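Local coordinates for protein mannitol dehydrogenase (Helicobacter pylori, PDB 3TWO) that probably reduces cinnamaldehydes to cinnamyl alcohols, and the reverse, as a zinc-dependent, NADPH-binding cinnamyl alcohol dehydrogenase, at residues L37-C42 with G130-N135; T178-A183 with L235-S240; I315-G320 with R338-M343. All coordinates share one frame; numbering follows the deposited sequence.

Contact 1. Residues L37-C42 with G130-N135. With ZN (zinc ion), chain G; NDP (NADPH dihydro-nicotinamide-adenine-dinucleotide phosphate), chain F.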
loop_
_atom_site.group_PDB
_atom_site.type_symbol
_atom_site.label_atom_id
_atom_site.label_comp_id
_atom_site.label_asym_id
_atom_site.label_seq_id
_atom_site.Cartn_x
_atom_site.Cartn_y
_atom_site.Cartn_z
ATOM N N LEU B 37 24.323 -24.971 17.089
ATOM C CA LEU B 37 25.416 -24.320 17.844
ATOM C C LEU B 37 24.931 -22.964 18.380
ATOM O O LEU B 37 25.127 -22.636 19.572
ATOM C CB LEU B 37 26.714 -24.192 16.987
ATOM C CG LEU B 37 27.460 -25.456 16.448
ATOM C CD1 LEU B 37 28.934 -25.127 16.210
ATOM C CD2 LEU B 37 27.441 -26.566 17.375
ATOM N N TYR B 38 24.265 -22.186 17.538
ATOM C CA TYR B 38 23.756 -20.865 17.932
ATOM C C TYR B 38 22.313 -20.660 17.502
ATOM O O TYR B 38 21.918 -21.101 16.401
ATOM C CB TYR B 38 24.631 -19.746 17.376
ATOM C CG TYR B 38 26.078 -19.881 17.882
ATOM C CD1 TYR B 38 27.058 -20.551 17.107
ATOM C CD2 TYR B 38 26.439 -19.410 19.165
ATOM C CE1 TYR B 38 28.412 -20.722 17.577
ATOM C CE2 TYR B 38 27.778 -19.565 19.660
ATOM C CZ TYR B 38 28.737 -20.241 18.845
ATOM O OH TYR B 38 30.007 -20.379 19.287
ATOM N N ALA B 39 21.522 -20.035 18.407
ATOM C CA ALA B 39 20.121 -19.772 18.139
ATOM C C ALA B 39 19.837 -18.313 18.458
ATOM O O ALA B 39 19.922 -17.904 19.627
ATOM C CB ALA B 39 19.224 -20.686 18.933
ATOM N N GLY B 40 19.595 -17.525 17.396
ATOM C CA GLY B 40 19.096 -16.137 17.524
ATOM C C GLY B 40 17.703 -16.073 18.115
ATOM O O GLY B 40 16.850 -16.973 17.883
ATOM N N ILE B 41 17.465 -15.018 18.908
ATOM C CA ILE B 41 16.129 -14.738 19.406
ATOM C C ILE B 41 15.561 -13.605 18.565
ATOM O O ILE B 41 16.137 -12.538 18.526
ATOM C CB ILE B 41 16.187 -14.281 20.869
ATOM C CG1 ILE B 41 16.702 -15.414 21.768
ATOM C CG2 ILE B 41 14.821 -13.665 21.332
ATOM C CD1 ILE B 41 16.828 -14.968 23.193
ATOM N N CYS B 42 14.432 -13.849 17.896
ATOM C CA CYS B 42 13.793 -12.838 17.102
ATOM C C CYS B 42 12.557 -12.358 17.929
ATOM O O CYS B 42 12.002 -13.135 18.686
ATOM C CB CYS B 42 13.337 -13.534 15.811
ATOM S SG CYS B 42 12.285 -12.489 14.765
ATOM N N GLY B 130 11.140 -25.427 17.369
ATOM C CA GLY B 130 12.123 -24.509 16.812
ATOM C C GLY B 130 13.567 -24.695 17.236
ATOM O O GLY B 130 14.007 -25.813 17.643
ATOM N N GLY B 131 14.282 -23.569 17.193
ATOM C CA GLY B 131 15.708 -23.547 17.304
ATOM C C GLY B 131 16.267 -23.398 18.698
ATOM O O GLY B 131 17.488 -23.550 18.856
ATOM N N TYR B 132 15.423 -23.144 19.732
ATOM C CA TYR B 132 15.959 -23.139 21.132
ATOM C C TYR B 132 16.184 -24.570 21.628
ATOM O O TYR B 132 15.598 -24.981 22.610
ATOM C CB TYR B 132 15.043 -22.428 22.177
ATOM C CG TYR B 132 14.640 -20.997 21.936
ATOM C CD1 TYR B 132 15.253 -20.194 20.936
ATOM C CD2 TYR B 132 13.658 -20.428 22.720
ATOM C CE1 TYR B 132 14.838 -18.840 20.723
ATOM C CE2 TYR B 132 13.269 -19.028 22.539
ATOM C CZ TYR B 132 13.843 -18.273 21.535
ATOM O OH TYR B 132 13.395 -16.964 21.325
ATOM N N SER B 133 16.985 -25.348 20.919
ATOM C CA SER B 133 17.078 -26.786 21.181
ATOM C C SER B 133 18.426 -27.264 20.655
ATOM O O SER B 133 19.130 -26.497 19.967
ATOM C CB SER B 133 15.938 -27.517 20.462
ATOM O OG SER B 133 16.056 -27.451 19.043
ATOM N N ASN B 134 18.766 -28.535 20.906
ATOM C CA ASN B 134 20.110 -29.004 20.603
ATOM C C ASN B 134 20.257 -29.540 19.189
ATOM O O ASN B 134 21.373 -29.743 18.723
ATOM C CB ASN B 134 20.611 -30.041 21.648
ATOM C CG ASN B 134 19.769 -31.330 21.681
ATOM O OD1 ASN B 134 20.230 -32.389 22.159
ATOM N ND2 ASN B 134 18.555 -31.254 21.218
ATOM N N ASN B 135 19.134 -29.800 18.511
ATOM C CA ASN B 135 19.224 -30.314 17.158
ATOM C C ASN B 135 17.927 -30.040 16.426
ATOM O O ASN B 135 16.949 -29.624 17.059
ATOM C CB ASN B 135 19.570 -31.842 17.168
ATOM C CG ASN B 135 18.483 -32.694 17.797
ATOM O OD1 ASN B 135 17.286 -32.442 17.617
ATOM N ND2 ASN B 135 18.891 -33.758 18.514
HETATM ZN ZN ZN G . 11.902 -13.934 12.761
HETATM P PA NDP F . 13.382 -6.300 18.393
HETATM O O1A NDP F . 12.693 -5.794 19.591
HETATM O O2A NDP F . 14.940 -6.328 18.162
HETATM O O5B NDP F . 13.466 -4.787 17.791
HETATM C C5B NDP F . 12.267 -3.843 17.786
HETATM C C4B NDP F . 12.800 -2.415 17.820
HETATM O O4B NDP F . 11.801 -1.343 17.562
HETATM C C3B NDP F . 13.420 -2.149 19.211
HETATM O O3B NDP F . 14.737 -1.515 18.996
HETATM C C2B NDP F . 12.413 -1.150 19.842
HETATM O O2B NDP F . 13.178 -0.305 20.722
HETATM C C1B NDP F . 11.981 -0.308 18.618
HETATM N N9A NDP F . 10.599 0.217 18.721
HETATM C C8A NDP F . 9.579 -0.388 19.371
HETATM N N7A NDP F . 8.506 0.363 19.181
HETATM C C5A NDP F . 8.834 1.412 18.432
HETATM C C6A NDP F . 8.124 2.492 17.938
HETATM N N6A NDP F . 6.784 2.692 18.180
HETATM N N1A NDP F . 8.811 3.372 17.218
HETATM C C2A NDP F . 10.088 3.243 16.932
HETATM N N3A NDP F . 10.783 2.223 17.374
HETATM C C4A NDP F . 10.165 1.307 18.141
HETATM O O3 NDP F . 12.490 -6.745 17.170
HETATM P PN NDP F . 12.960 -7.495 15.925
HETATM O O1N NDP F . 13.847 -6.668 15.077
HETATM O O2N NDP F . 13.415 -8.960 16.157
HETATM O O5D NDP F . 11.584 -7.680 15.183
HETATM C C5D NDP F . 10.728 -6.453 14.986
HETATM C C4D NDP F . 9.295 -6.863 14.441
HETATM O O4D NDP F . 9.607 -7.497 13.186
HETATM C C3D NDP F . 8.510 -7.898 15.292
HETATM O O3D NDP F . 7.103 -7.530 15.274
HETATM C C2D NDP F . 8.818 -9.211 14.536
HETATM O O2D NDP F . 7.784 -10.117 14.702
HETATM C C1D NDP F . 8.798 -8.697 13.078
HETATM N N1N NDP F . 9.400 -9.642 12.078
HETATM C C2N NDP F . 8.747 -9.794 10.834
HETATM C C3N NDP F . 9.256 -10.649 9.870
HETATM C C7N NDP F . 8.571 -10.719 8.507
HETATM O O7N NDP F . 7.853 -9.786 8.110
HETATM N N7N NDP F . 9.011 -11.691 7.716
HETATM C C4N NDP F . 10.417 -11.405 10.157
HETATM C C5N NDP F . 11.110 -11.236 11.391
HETATM C C6N NDP F . 10.611 -10.379 12.350
HETATM P P2B NDP F . 12.684 0.131 22.140
HETATM O O1X NDP F . 13.960 -0.194 23.117
HETATM O O2X NDP F . 12.206 1.517 22.099
HETATM O O3X NDP F . 11.540 -0.882 22.578
#

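Contact 2. Residues T178-A183 with L235-S240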
loop_
_atom_site.group_PDB
_atom_site.type_symbol
_atom_site.label_atom_id
_atom_site.label_comp_id
_atom_site.label_asym_id
_atom_site.label_seq_id
_atom_site.Cartn_x
_atom_site.Cartn_y
_atom_site.Cartn_z
ATOM N N THR B 178 19.881 6.674 -2.678
ATOM C CA THR B 178 18.503 6.436 -2.213
ATOM C C THR B 178 18.420 6.969 -0.811
ATOM O O THR B 178 19.307 6.644 0.007
ATOM C CB THR B 178 18.175 4.970 -2.201
ATOM O OG1 THR B 178 18.389 4.458 -3.521
ATOM C CG2 THR B 178 16.704 4.733 -1.777
ATOM N N LYS B 179 17.434 7.836 -0.521
ATOM C CA LYS B 179 17.160 8.121 0.887
ATOM C C LYS B 179 16.268 7.065 1.617
ATOM O O LYS B 179 15.069 6.907 1.324
ATOM C CB LYS B 179 16.614 9.526 1.069
ATOM C CG LYS B 179 17.557 10.593 0.448
ATOM C CD LYS B 179 17.018 12.017 0.768
ATOM C CE LYS B 179 18.069 13.085 0.368
ATOM N NZ LYS B 179 17.442 14.391 0.671
ATOM N N VAL B 180 16.869 6.382 2.597
ATOM C CA VAL B 180 16.248 5.230 3.264
ATOM C C VAL B 180 15.969 5.554 4.750
ATOM O O VAL B 180 16.866 5.990 5.497
ATOM C CB VAL B 180 17.242 4.030 3.186
ATOM C CG1 VAL B 180 16.981 2.958 4.251
ATOM C CG2 VAL B 180 17.256 3.463 1.812
ATOM N N GLY B 181 14.724 5.373 5.191
ATOM C CA GLY B 181 14.425 5.411 6.641
ATOM C C GLY B 181 14.268 3.983 7.196
ATOM O O GLY B 181 13.716 3.088 6.536
ATOM N N VAL B 182 14.724 3.786 8.431
ATOM C CA VAL B 182 14.557 2.533 9.129
ATOM C C VAL B 182 13.801 2.837 10.433
ATOM O O VAL B 182 14.295 3.551 11.300
ATOM C CB VAL B 182 15.895 1.795 9.430
ATOM C CG1 VAL B 182 15.601 0.456 10.145
ATOM C CG2 VAL B 182 16.672 1.531 8.149
ATOM N N ALA B 183 12.587 2.312 10.548
ATOM C CA ALA B 183 11.808 2.555 11.753
ATOM C C ALA B 183 11.941 1.331 12.711
ATOM O O ALA B 183 11.598 0.181 12.339
ATOM C CB ALA B 183 10.344 2.829 11.356
ATOM N N LEU B 235 11.729 10.994 2.085
ATOM C CA LEU B 235 12.552 9.818 1.890
ATOM C C LEU B 235 12.053 9.032 0.692
ATOM O O LEU B 235 10.898 9.127 0.363
ATOM C CB LEU B 235 12.556 8.927 3.160
ATOM C CG LEU B 235 12.895 9.730 4.446
ATOM C CD1 LEU B 235 13.049 8.832 5.693
ATOM C CD2 LEU B 235 14.184 10.468 4.251
ATOM N N ASP B 236 12.928 8.248 0.073
ATOM C CA ASP B 236 12.550 7.444 -1.081
ATOM C C ASP B 236 12.027 6.073 -0.664
ATOM O O ASP B 236 11.266 5.447 -1.376
ATOM C CB ASP B 236 13.776 7.212 -1.954
ATOM C CG ASP B 236 14.351 8.494 -2.500
ATOM O OD1 ASP B 236 13.644 9.226 -3.222
ATOM O OD2 ASP B 236 15.513 8.755 -2.208
ATOM N N PHE B 237 12.509 5.599 0.474
ATOM C CA PHE B 237 12.225 4.283 0.906
ATOM C C PHE B 237 12.279 4.237 2.430
ATOM O O PHE B 237 13.187 4.807 3.056
ATOM C CB PHE B 237 13.212 3.283 0.262
ATOM C CG PHE B 237 13.137 1.899 0.851
ATOM C CD1 PHE B 237 12.449 0.891 0.192
ATOM C CD2 PHE B 237 13.748 1.614 2.092
ATOM C CE1 PHE B 237 12.363 -0.468 0.759
ATOM C CE2 PHE B 237 13.678 0.311 2.671
ATOM C CZ PHE B 237 12.965 -0.734 1.979
ATOM N N ILE B 238 11.282 3.601 3.033
ATOM C CA ILE B 238 11.230 3.397 4.478
ATOM C C ILE B 238 10.900 1.927 4.754
ATOM O O ILE B 238 9.934 1.380 4.165
ATOM C CB ILE B 238 10.156 4.276 5.146
ATOM C CG1 ILE B 238 10.498 5.788 5.009
ATOM C CG2 ILE B 238 9.993 3.934 6.639
ATOM C CD1 ILE B 238 9.356 6.723 5.469
ATOM N N ILE B 239 11.677 1.283 5.643
ATOM C CA ILE B 239 11.294 -0.064 6.107
ATOM C C ILE B 239 10.910 0.052 7.567
ATOM O O ILE B 239 11.681 0.608 8.364
ATOM C CB ILE B 239 12.437 -1.114 5.888
ATOM C CG1 ILE B 239 12.067 -2.484 6.451
ATOM C CG2 ILE B 239 13.810 -0.585 6.464
ATOM C CD1 ILE B 239 13.042 -3.555 6.068
ATOM N N SER B 240 9.701 -0.379 7.899
ATOM C CA SER B 240 9.220 -0.317 9.266
ATOM C C SER B 240 9.306 -1.698 9.940
ATOM O O SER B 240 8.636 -2.645 9.528
ATOM C CB SER B 240 7.783 0.163 9.335
ATOM O OG SER B 240 7.393 0.227 10.689
#

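Contact 3. Residues I315-G320 with R338-M343. With NDP (NADPH dihydro-nicotinamide-adenine-dinucleotide phosphate), chain F.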
loop_
_atom_site.group_PDB
_atom_site.type_symbol
_atom_site.label_atom_id
_atom_site.label_comp_id
_atom_site.label_asym_id
_atom_site.label_seq_id
_atom_site.Cartn_x
_atom_site.Cartn_y
_atom_site.Cartn_z
ATOM N N ILE B 315 25.495 -8.712 18.118
ATOM C CA ILE B 315 24.865 -9.739 18.948
ATOM C C ILE B 315 25.431 -9.698 20.334
ATOM O O ILE B 315 26.556 -9.218 20.547
ATOM C CB ILE B 315 25.033 -11.173 18.380
ATOM C CG1 ILE B 315 26.522 -11.559 18.384
ATOM C CG2 ILE B 315 24.568 -11.213 16.928
ATOM C CD1 ILE B 315 26.785 -12.760 19.160
ATOM N N ASP B 316 24.619 -10.199 21.265
ATOM C CA ASP B 316 25.025 -10.455 22.621
ATOM C C ASP B 316 24.739 -11.927 22.937
ATOM O O ASP B 316 23.591 -12.336 22.906
ATOM C CB ASP B 316 24.211 -9.555 23.570
ATOM C CG ASP B 316 24.639 -8.083 23.501
ATOM O OD1 ASP B 316 23.794 -7.204 23.135
ATOM O OD2 ASP B 316 25.839 -7.772 23.786
ATOM N N LEU B 317 25.782 -12.668 23.283
ATOM C CA LEU B 317 25.719 -14.090 23.582
ATOM C C LEU B 317 25.177 -14.368 24.963
ATOM O O LEU B 317 25.719 -13.898 25.925
ATOM C CB LEU B 317 27.132 -14.702 23.618
ATOM C CG LEU B 317 27.721 -15.165 22.308
ATOM C CD1 LEU B 317 29.133 -15.822 22.580
ATOM C CD2 LEU B 317 26.757 -16.140 21.635
ATOM N N ILE B 318 24.161 -15.193 25.037
ATOM C CA ILE B 318 23.581 -15.609 26.299
ATOM C C ILE B 318 23.394 -17.129 26.335
ATOM O O ILE B 318 23.777 -17.855 25.353
ATOM C CB ILE B 318 22.249 -14.882 26.537
ATOM C CG1 ILE B 318 21.196 -15.212 25.475
ATOM C CG2 ILE B 318 22.477 -13.322 26.665
ATOM C CD1 ILE B 318 19.768 -14.649 25.888
ATOM N N LEU B 319 22.828 -17.622 27.446
ATOM C CA LEU B 319 22.516 -19.046 27.591
ATOM C C LEU B 319 21.000 -19.261 27.598
ATOM O O LEU B 319 20.236 -18.294 27.782
ATOM C CB LEU B 319 23.209 -19.678 28.835
ATOM C CG LEU B 319 24.758 -19.610 28.877
ATOM C CD1 LEU B 319 25.449 -20.197 30.216
ATOM C CD2 LEU B 319 25.290 -20.349 27.649
ATOM N N GLY B 320 20.569 -20.517 27.389
ATOM C CA GLY B 320 19.134 -20.848 27.330
ATOM C C GLY B 320 18.402 -20.408 28.584
ATOM O O GLY B 320 17.256 -19.952 28.529
ATOM N N ARG B 338 20.674 -7.951 18.670
ATOM C CA ARG B 338 20.245 -9.355 18.750
ATOM C C ARG B 338 20.847 -10.023 19.965
ATOM O O ARG B 338 22.051 -9.811 20.256
ATOM C CB ARG B 338 20.599 -10.141 17.457
ATOM C CG ARG B 338 19.450 -10.155 16.427
ATOM C CD ARG B 338 18.432 -11.244 16.805
ATOM N NE ARG B 338 17.397 -11.462 15.805
ATOM C CZ ARG B 338 16.274 -10.749 15.696
ATOM N NH1 ARG B 338 16.079 -9.679 16.466
ATOM N NH2 ARG B 338 15.391 -11.069 14.758
ATOM N N TYR B 339 20.034 -10.839 20.651
ATOM C CA TYR B 339 20.541 -11.879 21.596
ATOM C C TYR B 339 20.741 -13.192 20.845
ATOM O O TYR B 339 19.927 -13.551 19.939
ATOM C CB TYR B 339 19.576 -12.139 22.764
ATOM C CG TYR B 339 19.465 -10.977 23.743
ATOM C CD1 TYR B 339 18.352 -10.108 23.707
ATOM C CD2 TYR B 339 20.477 -10.719 24.672
ATOM C CE1 TYR B 339 18.249 -9.041 24.612
ATOM C CE2 TYR B 339 20.397 -9.654 25.566
ATOM C CZ TYR B 339 19.290 -8.836 25.536
ATOM O OH TYR B 339 19.225 -7.789 26.403
ATOM N N VAL B 340 21.831 -13.895 21.179
ATOM C CA VAL B 340 22.065 -15.187 20.569
ATOM C C VAL B 340 22.400 -16.222 21.647
ATOM O O VAL B 340 23.261 -15.966 22.522
ATOM C CB VAL B 340 23.164 -15.148 19.541
ATOM C CG1 VAL B 340 23.478 -16.578 19.132
ATOM C CG2 VAL B 340 22.762 -14.289 18.316
ATOM N N ILE B 341 21.716 -17.370 21.595
ATOM C CA ILE B 341 21.924 -18.413 22.612
ATOM C C ILE B 341 23.059 -19.327 22.207
ATOM O O ILE B 341 23.096 -19.846 21.101
ATOM C CB ILE B 341 20.673 -19.274 22.873
ATOM C CG1 ILE B 341 19.455 -18.399 23.274
ATOM C CG2 ILE B 341 20.991 -20.335 23.959
ATOM C CD1 ILE B 341 18.132 -19.116 23.140
ATOM N N ASP B 342 23.995 -19.515 23.115
ATOM C CA ASP B 342 25.081 -20.423 22.835
ATOM C C ASP B 342 24.600 -21.808 23.295
ATOM O O ASP B 342 24.564 -22.126 24.496
ATOM C CB ASP B 342 26.367 -19.886 23.500
ATOM C CG ASP B 342 27.492 -20.888 23.512
ATOM O OD1 ASP B 342 27.274 -22.080 23.256
ATOM O OD2 ASP B 342 28.594 -20.454 23.833
ATOM N N MET B 343 24.130 -22.582 22.316
ATOM C CA MET B 343 23.418 -23.797 22.599
ATOM C C MET B 343 24.289 -24.912 23.185
ATOM O O MET B 343 23.854 -25.613 24.120
ATOM C CB MET B 343 22.634 -24.304 21.385
ATOM C CG MET B 343 21.525 -25.238 21.777
ATOM S SD MET B 343 20.200 -24.347 22.658
ATOM C CE MET B 343 20.159 -22.826 21.779
HETATM P PA NDP F . 13.382 -6.300 18.393
HETATM O O1A NDP F . 12.693 -5.794 19.591
HETATM O O2A NDP F . 14.940 -6.328 18.162
HETATM O O5B NDP F . 13.466 -4.787 17.791
HETATM C C5B NDP F . 12.267 -3.843 17.786
HETATM C C4B NDP F . 12.800 -2.415 17.820
HETATM O O4B NDP F . 11.801 -1.343 17.562
HETATM C C3B NDP F . 13.420 -2.149 19.211
HETATM O O3B NDP F . 14.737 -1.515 18.996
HETATM C C2B NDP F . 12.413 -1.150 19.842
HETATM O O2B NDP F . 13.178 -0.305 20.722
HETATM C C1B NDP F . 11.981 -0.308 18.618
HETATM N N9A NDP F . 10.599 0.217 18.721
HETATM C C8A NDP F . 9.579 -0.388 19.371
HETATM N N7A NDP F . 8.506 0.363 19.181
HETATM C C5A NDP F . 8.834 1.412 18.432
HETATM C C6A NDP F . 8.124 2.492 17.938
HETATM N N6A NDP F . 6.784 2.692 18.180
HETATM N N1A NDP F . 8.811 3.372 17.218
HETATM C C2A NDP F . 10.088 3.243 16.932
HETATM N N3A NDP F . 10.783 2.223 17.374
HETATM C C4A NDP F . 10.165 1.307 18.141
HETATM O O3 NDP F . 12.490 -6.745 17.170
HETATM P PN NDP F . 12.960 -7.495 15.925
HETATM O O1N NDP F . 13.847 -6.668 15.077
HETATM O O2N NDP F . 13.415 -8.960 16.157
HETATM O O5D NDP F . 11.584 -7.680 15.183
HETATM C C5D NDP F . 10.728 -6.453 14.986
HETATM C C4D NDP F . 9.295 -6.863 14.441
HETATM O O4D NDP F . 9.607 -7.497 13.186
HETATM C C3D NDP F . 8.510 -7.898 15.292
HETATM O O3D NDP F . 7.103 -7.530 15.274
HETATM C C2D NDP F . 8.818 -9.211 14.536
HETATM O O2D NDP F . 7.784 -10.117 14.702
HETATM C C1D NDP F . 8.798 -8.697 13.078
HETATM N N1N NDP F . 9.400 -9.642 12.078
HETATM C C2N NDP F . 8.747 -9.794 10.834
HETATM C C3N NDP F . 9.256 -10.649 9.870
HETATM C C7N NDP F . 8.571 -10.719 8.507
HETATM O O7N NDP F . 7.853 -9.786 8.110
HETATM N N7N NDP F . 9.011 -11.691 7.716
HETATM C C4N NDP F . 10.417 -11.405 10.157
HETATM C C5N NDP F . 11.110 -11.236 11.391
HETATM C C6N NDP F . 10.611 -10.379 12.350
HETATM P P2B NDP F . 12.684 0.131 22.140
HETATM O O1X NDP F . 13.960 -0.194 23.117
HETATM O O2X NDP F . 12.206 1.517 22.099
HETATM O O3X NDP F . 11.540 -0.882 22.578
#

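Contact 1. Residues L37-C42 with G130-N135
The ring of Y132 meets the chain at A39 to I41 mainly by its rim: G40 O lies in the ring plane at the edge, 3.9 Å from Y132 CE1, and A39 CB comes near the same plane beside CD1. The side chain of I41 crosses that of Y132 at about a right angle, with I41 CG1 4.0 Å from Y132 CE1 and I41 CG2 3.6 Å from Y132 OH. The hydroxyl itself is hydrogen-bonded to the hydroxyl of Y327 in helix 323-331, which helps to hold the far end of the ring. A39 CB also packs on the carbonyl of G131, 3.3 Å from G131 O. No hydrogen bond spans the two segments; contact is by packing, and every touching residue is buried. Y132 sits at the centre of an inverse gamma turn. Just beyond I41, C42 turns SG anti to its backbone N (chi1 171°) and binds zinc at 2.5 Å from SG, with H64 and C160 as further ligands. C42 is also the N-cap just before helix 43-49. The Cys-His-Cys zinc beside the NADPH nicotinamide is as in the catalytic site of medium-chain alcohol dehydrogenases.

Contact 2. Residues T178-A183 with L235-S240
K179 and D236 open the contact with the one hydrogen bond across it that uses a side chain: K179 N donates a hydrogen bond to D236 OD2 at 2.7 Å, on the lone pair anti to the other carboxylate oxygen. A chi1 of -62° places D236 CG beside its own backbone N, and from there OD2 meets K179 N; D236 CB rests 3.8 Å from T178 CG2. The amine of K179 extends away from this aspartate and makes a salt bridge with E233.

The remaining hydrogen bonds join main chain to main chain. K179 O is gripped twice, by D236 N and by F237 N, two donors sharing one carbonyl where the chain turns a corner at D236. Beyond this fork the pairing becomes regular and parallel, the two strands running 14° apart: G181 N binds F237 O, I239 N binds G181 O at 2.9 Å, and A183 N binds I239 O with an almost straight N-H...O angle of 174°. CA-H...O contacts supplement them, as from V180 CA to F237 O at 3.1 Å.

Apolar packing falls on both faces. On one, V180 lies beside F237, both pointing the same way, with V180 CG2 4.0 Å from F237 CD2; V182 and I239 repeat this, CG2 to CG2, and helix 187-198 covers V180, V182 and I239. On the other face L235 CD1 lies 3.8 Å from G181 CA, packed against a glycine that carries no side chain.

Buried backbone polar groups are thus paired at the centre of the Rossmann sheet, while the charged groups of the contact, K179 and D236, lie at its partly exposed N-terminal end.

Contact 3. Residues I315-G320 with R338-M343
I315 and V340 meet through their branches, CG2 to CG2 at 3.8 Å, the side chains crossing at a slant. L317 CD2 touches V340 CG1 on the same face of the sheet. On the other face I318 sets its CG2 3.8 Å from Y339 CD2 and its CD1 against Y339 CB; a chi1 of 62° places I318 CG1 between the backbone N and the carbonyl carbon, 3.7 Å from V340 O. Farther along, I341 CG2 packs 3.5 Å from G320 N as the chain leaves its strand.

Four hydrogen bonds hold the backbones in parallel register. D316 N binds R338 O, V340 N binds D316 O at 2.9 Å, I318 N binds V340 O, and D342 N binds I318 O at 2.8 Å, nearly straight at 168°. Strands 315-318 and 338-342, connected by helix 323-331, form a beta-alpha-beta unit, and the helix lies over the face of I318, Y339 and I341.

The R338 side chain leads away from this pairing to the cofactor. It bends at chi2 (-81°), and R338 NH1 gives a 2.8 Å hydrogen bond to O2N of the NADPH diphosphate, with a weaker one from NH2 to the same oxygen. A salt bridge from R338 NE to E65 probably helps to position the guanidinium. At the opposite end of the strand, D342 is the N-cap of helix 343-346, its OD1 accepting from K345 N, while the Y339 hydroxyl is hydrogen-bonded to N329.

Contacts 1 and 3 share one mixed sheet through strands 31-40 and 338-342, which are antiparallel neighbours, and their centres are about 9 Å apart. Probable hydrogen bonds run from I341 N to A39 O (2.7 Å) and from M343 N to L37 O (2.9 Å). Both contacts reach NADPH, contact 1 through C42 beside the nicotinamide and contact 3 through R338, whose side chain binds the diphosphate and lies about 5 Å from the zinc. Contact 2 belongs to the separate parallel sheet of the nucleotide-binding fold, its centre about 31 Å from that of contact 1 and 29 Å from that of contact 3. Its A183 side chain lies about 6 Å from a bound NADPH.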